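Local atomic coordinates of cofilin (Streptomyces griseoflavus, PDB entry 5IVU), a protein that probably binds actin, as a bacterial member of the ADF/cofilin family. Residues Lys83-Asp92 / Gly115-Phe125. Residues are numbered along the deposited sequence; the frame is centred on the assembly and turned at random.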
loop_
_atom_site.group_PDB
_atom_site.type_symbol
_atom_site.label_atom_id
_atom_site.label_comp_id
_atom_site.label_asym_id
_atom_site.label_seq_id
_atom_site.Cartn_x
_atom_site.Cartn_y
_atom_site.Cartn_z
ATOM N N LYS A 83 4.554 9.248 -8.613
ATOM C CA LYS A 83 4.226 7.891 -9.018
ATOM C C LYS A 83 3.392 7.195 -7.955
ATOM O O LYS A 83 3.786 7.108 -6.804
ATOM C CB LYS A 83 5.504 7.118 -9.309
ATOM C CG LYS A 83 6.089 7.454 -10.666
ATOM C CD LYS A 83 7.191 6.501 -11.086
ATOM C CE LYS A 83 7.427 6.572 -12.585
ATOM N NZ LYS A 83 8.602 5.751 -12.997
ATOM N N LEU A 84 2.231 6.699 -8.360
ATOM C CA LEU A 84 1.371 5.924 -7.483
ATOM C C LEU A 84 2.039 4.558 -7.299
ATOM O O LEU A 84 2.268 3.831 -8.268
ATOM C CB LEU A 84 -0.039 5.785 -8.078
ATOM C CG LEU A 84 -0.781 7.121 -8.284
ATOM C CD1 LEU A 84 -1.842 7.023 -9.367
ATOM C CD2 LEU A 84 -1.387 7.618 -6.984
ATOM N N THR A 85 2.340 4.234 -6.047
ATOM C CA THR A 85 3.142 3.086 -5.682
ATOM C C THR A 85 2.328 2.094 -4.854
ATOM O O THR A 85 1.843 2.441 -3.788
ATOM C CB THR A 85 4.361 3.540 -4.850
ATOM O OG1 THR A 85 5.074 4.565 -5.554
ATOM C CG2 THR A 85 5.283 2.367 -4.547
ATOM N N PHE A 86 2.170 0.874 -5.368
ATOM C CA PHE A 86 1.547 -0.228 -4.632
ATOM C C PHE A 86 2.612 -0.979 -3.851
ATOM O O PHE A 86 3.684 -1.258 -4.375
ATOM C CB PHE A 86 0.846 -1.181 -5.595
ATOM C CG PHE A 86 -0.031 -2.191 -4.917
ATOM C CD1 PHE A 86 -1.337 -1.876 -4.570
ATOM C CD2 PHE A 86 0.445 -3.461 -4.635
ATOM C CE1 PHE A 86 -2.156 -2.811 -3.956
ATOM C CE2 PHE A 86 -0.364 -4.401 -4.020
ATOM C CZ PHE A 86 -1.669 -4.075 -3.679
ATOM N N VAL A 87 2.310 -1.285 -2.597
ATOM C CA VAL A 87 3.246 -1.898 -1.675
ATOM C C VAL A 87 2.578 -3.146 -1.119
ATOM O O VAL A 87 1.523 -3.042 -0.502
ATOM C CB VAL A 87 3.573 -0.948 -0.493
ATOM C CG1 VAL A 87 4.449 -1.632 0.557
ATOM C CG2 VAL A 87 4.250 0.318 -0.999
ATOM N N SER A 88 3.180 -4.311 -1.339
ATOM C CA SER A 88 2.798 -5.512 -0.615
ATOM C C SER A 88 3.736 -5.631 0.583
ATOM O O SER A 88 4.938 -5.821 0.411
ATOM C CB SER A 88 2.906 -6.745 -1.498
ATOM O OG SER A 88 2.044 -6.626 -2.605
ATOM N N TRP A 89 3.185 -5.471 1.785
ATOM C CA TRP A 89 3.959 -5.555 3.012
ATOM C C TRP A 89 3.781 -6.962 3.567
ATOM O O TRP A 89 2.670 -7.382 3.878
ATOM C CB TRP A 89 3.499 -4.482 3.997
ATOM C CG TRP A 89 4.193 -4.479 5.317
ATOM C CD1 TRP A 89 3.613 -4.610 6.540
ATOM C CD2 TRP A 89 5.595 -4.333 5.550
ATOM N NE1 TRP A 89 4.563 -4.565 7.526
ATOM C CE2 TRP A 89 5.791 -4.392 6.946
ATOM C CE3 TRP A 89 6.709 -4.159 4.712
ATOM C CZ2 TRP A 89 7.051 -4.273 7.529
ATOM C CZ3 TRP A 89 7.966 -4.045 5.292
ATOM C CH2 TRP A 89 8.125 -4.099 6.691
ATOM N N ALA A 90 4.888 -7.693 3.662
ATOM C CA ALA A 90 4.878 -9.094 4.073
ATOM C C ALA A 90 6.122 -9.356 4.915
ATOM O O ALA A 90 7.056 -10.020 4.456
ATOM C CB ALA A 90 4.835 -9.998 2.846
ATOM N N PRO A 91 6.138 -8.830 6.149
ATOM C CA PRO A 91 7.324 -8.938 6.988
ATOM C C PRO A 91 7.537 -10.359 7.485
ATOM O O PRO A 91 6.556 -11.074 7.726
ATOM C CB PRO A 91 7.010 -7.989 8.155
ATOM C CG PRO A 91 5.531 -8.025 8.276
ATOM C CD PRO A 91 5.029 -8.174 6.868
ATOM N N ASP A 92 8.803 -10.735 7.658
ATOM C CA ASP A 92 9.194 -12.095 8.031
ATOM C C ASP A 92 8.493 -12.602 9.301
ATOM O O ASP A 92 8.049 -13.749 9.354
ATOM C CB ASP A 92 10.722 -12.184 8.211
ATOM C CG ASP A 92 11.501 -11.874 6.920
ATOM O OD1 ASP A 92 10.902 -11.876 5.824
ATOM O OD2 ASP A 92 12.723 -11.618 7.013
ATOM N N GLY A 115 -3.860 2.691 -12.860
ATOM C CA GLY A 115 -2.800 3.696 -12.980
ATOM C C GLY A 115 -1.683 3.626 -11.957
ATOM O O GLY A 115 -0.988 4.622 -11.735
ATOM N N ILE A 116 -1.492 2.458 -11.344
ATOM C CA ILE A 116 -0.339 2.231 -10.462
ATOM C C ILE A 116 0.921 2.235 -11.332
ATOM O O ILE A 116 0.976 1.542 -12.343
ATOM C CB ILE A 116 -0.445 0.891 -9.705
ATOM C CG1 ILE A 116 -1.621 0.895 -8.706
ATOM C CG2 ILE A 116 0.864 0.550 -9.002
ATOM C CD1 ILE A 116 -1.513 1.865 -7.549
ATOM N N ALA A 117 1.911 3.034 -10.938
ATOM C CA ALA A 117 3.142 3.216 -11.717
ATOM C C ALA A 117 4.281 2.323 -11.255
ATOM O O ALA A 117 5.074 1.899 -12.088
ATOM C CB ALA A 117 3.580 4.666 -11.678
ATOM N N VAL A 118 4.370 2.055 -9.947
ATOM C CA VAL A 118 5.384 1.144 -9.393
ATOM C C VAL A 118 4.804 0.193 -8.345
ATOM O O VAL A 118 3.840 0.517 -7.663
ATOM C CB VAL A 118 6.600 1.883 -8.770
ATOM C CG1 VAL A 118 7.557 2.401 -9.842
ATOM C CG2 VAL A 118 6.151 3.022 -7.888
ATOM N N GLU A 119 5.423 -0.980 -8.236
ATOM C CA GLU A 119 5.083 -1.982 -7.240
ATOM C C GLU A 119 6.302 -2.318 -6.393
ATOM O O GLU A 119 7.419 -2.418 -6.900
ATOM C CB GLU A 119 4.606 -3.266 -7.902
ATOM C CG GLU A 119 3.345 -3.116 -8.727
ATOM C CD GLU A 119 3.035 -4.377 -9.496
ATOM O OE1 GLU A 119 3.860 -4.740 -10.366
ATOM O OE2 GLU A 119 1.985 -5.002 -9.208
ATOM N N ILE A 120 6.055 -2.508 -5.104
ATOM C CA ILE A 120 7.072 -2.869 -4.148
ATOM C C ILE A 120 6.561 -4.093 -3.384
ATOM O O ILE A 120 5.412 -4.131 -2.961
ATOM C CB ILE A 120 7.356 -1.717 -3.146
ATOM C CG1 ILE A 120 7.661 -0.389 -3.859
ATOM C CG2 ILE A 120 8.516 -2.072 -2.224
ATOM C CD1 ILE A 120 9.003 -0.330 -4.560
ATOM N N GLN A 121 7.420 -5.096 -3.244
ATOM C CA GLN A 121 7.194 -6.222 -2.356
ATOM C C GLN A 121 8.195 -6.011 -1.230
ATOM O O GLN A 121 9.395 -5.920 -1.482
ATOM C CB GLN A 121 7.444 -7.528 -3.109
ATOM C CG GLN A 121 7.126 -8.809 -2.331
ATOM C CD GLN A 121 5.634 -9.143 -2.242
ATOM O OE1 GLN A 121 4.876 -8.962 -3.200
ATOM N NE2 GLN A 121 5.216 -9.663 -1.086
ATOM N N GLY A 122 7.705 -5.859 -0.006
ATOM C CA GLY A 122 8.556 -5.543 1.140
ATOM C C GLY A 122 8.471 -6.629 2.187
ATOM O O GLY A 122 7.381 -6.905 2.687
ATOM N N THR A 123 9.625 -7.218 2.524
ATOM C CA THR A 123 9.750 -8.218 3.594
ATOM C C THR A 123 10.500 -7.735 4.836
ATOM O O THR A 123 10.565 -8.447 5.841
ATOM C CB THR A 123 10.469 -9.475 3.085
ATOM O OG1 THR A 123 11.742 -9.101 2.545
ATOM C CG2 THR A 123 9.643 -10.152 2.007
ATOM N N ASP A 124 11.058 -6.538 4.778
ATOM C CA ASP A 124 11.740 -5.948 5.942
ATOM C C ASP A 124 11.707 -4.420 5.748
ATOM O O ASP A 124 11.466 -3.930 4.634
ATOM C CB ASP A 124 13.157 -6.545 6.186
ATOM C CG ASP A 124 14.100 -6.305 5.043
ATOM O OD1 ASP A 124 14.289 -5.122 4.713
ATOM O OD2 ASP A 124 14.661 -7.289 4.494
ATOM N N PHE A 125 11.900 -3.681 6.830
ATOM C CA PHE A 125 11.764 -2.225 6.778
ATOM C C PHE A 125 12.739 -1.538 5.817
ATOM O O PHE A 125 12.386 -0.516 5.251
ATOM C CB PHE A 125 11.802 -1.602 8.184
ATOM C CG PHE A 125 10.512 -1.778 8.954
ATOM C CD1 PHE A 125 9.364 -1.067 8.590
ATOM C CD2 PHE A 125 10.435 -2.666 10.021
ATOM C CE1 PHE A 125 8.172 -1.231 9.279
ATOM C CE2 PHE A 125 9.248 -2.837 10.712
ATOM C CZ PHE A 125 8.116 -2.121 10.343
HETATM O O HOH W 1 6.966 3.558 -14.017
HETATM O O HOH W 2 3.374 -5.446 -4.652
#
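Trp89 overlaps Phe125 with the outer rim of its six-membered ring, CH2 lying over the centre of the phenyl face and CZ2 3.7 Å from CE1 of Phe125, the two planes turned 43° apart. The indole leans across Gly122 because chi1 (179°) carries CG opposite the backbone N; a CB on Gly122 would press on CE3. The indole edge also meets Asp124 O, 3.6 Å from CZ3, while NE1 donates a hydrogen bond to Pro59 O. An alanine in place of Trp89 would probably strip the Phe125 face of its indole partner and Pro59 O of the NE1 donor. Strands 81-89 and 118-122 run parallel, joined by helix 96-112 in a beta-alpha-beta crossover at one edge of the ADF-homology sheet. Leu84 O takes both Ala117 N (2.8 Å) and Val118 N (3.2 Å); backbone bonds then alternate between the strands, from Phe86 N on Val118 O and Ile120 N on Phe86 O to Ala90 N on Gly122 O. On the face shared with Trp89, branching at CB keeps methyls near the backbone, and Thr85 CG2 reaches Val118 CG2 (3.5 Å) and Ile120 CG1 (3.7 Å). On the other face, small Ser88 lets Gln121, bent at chi2 (77°), fold back until OE1 is 3.4 Å from Ser88 CB; a water links Ser88 OG to Ile120 O.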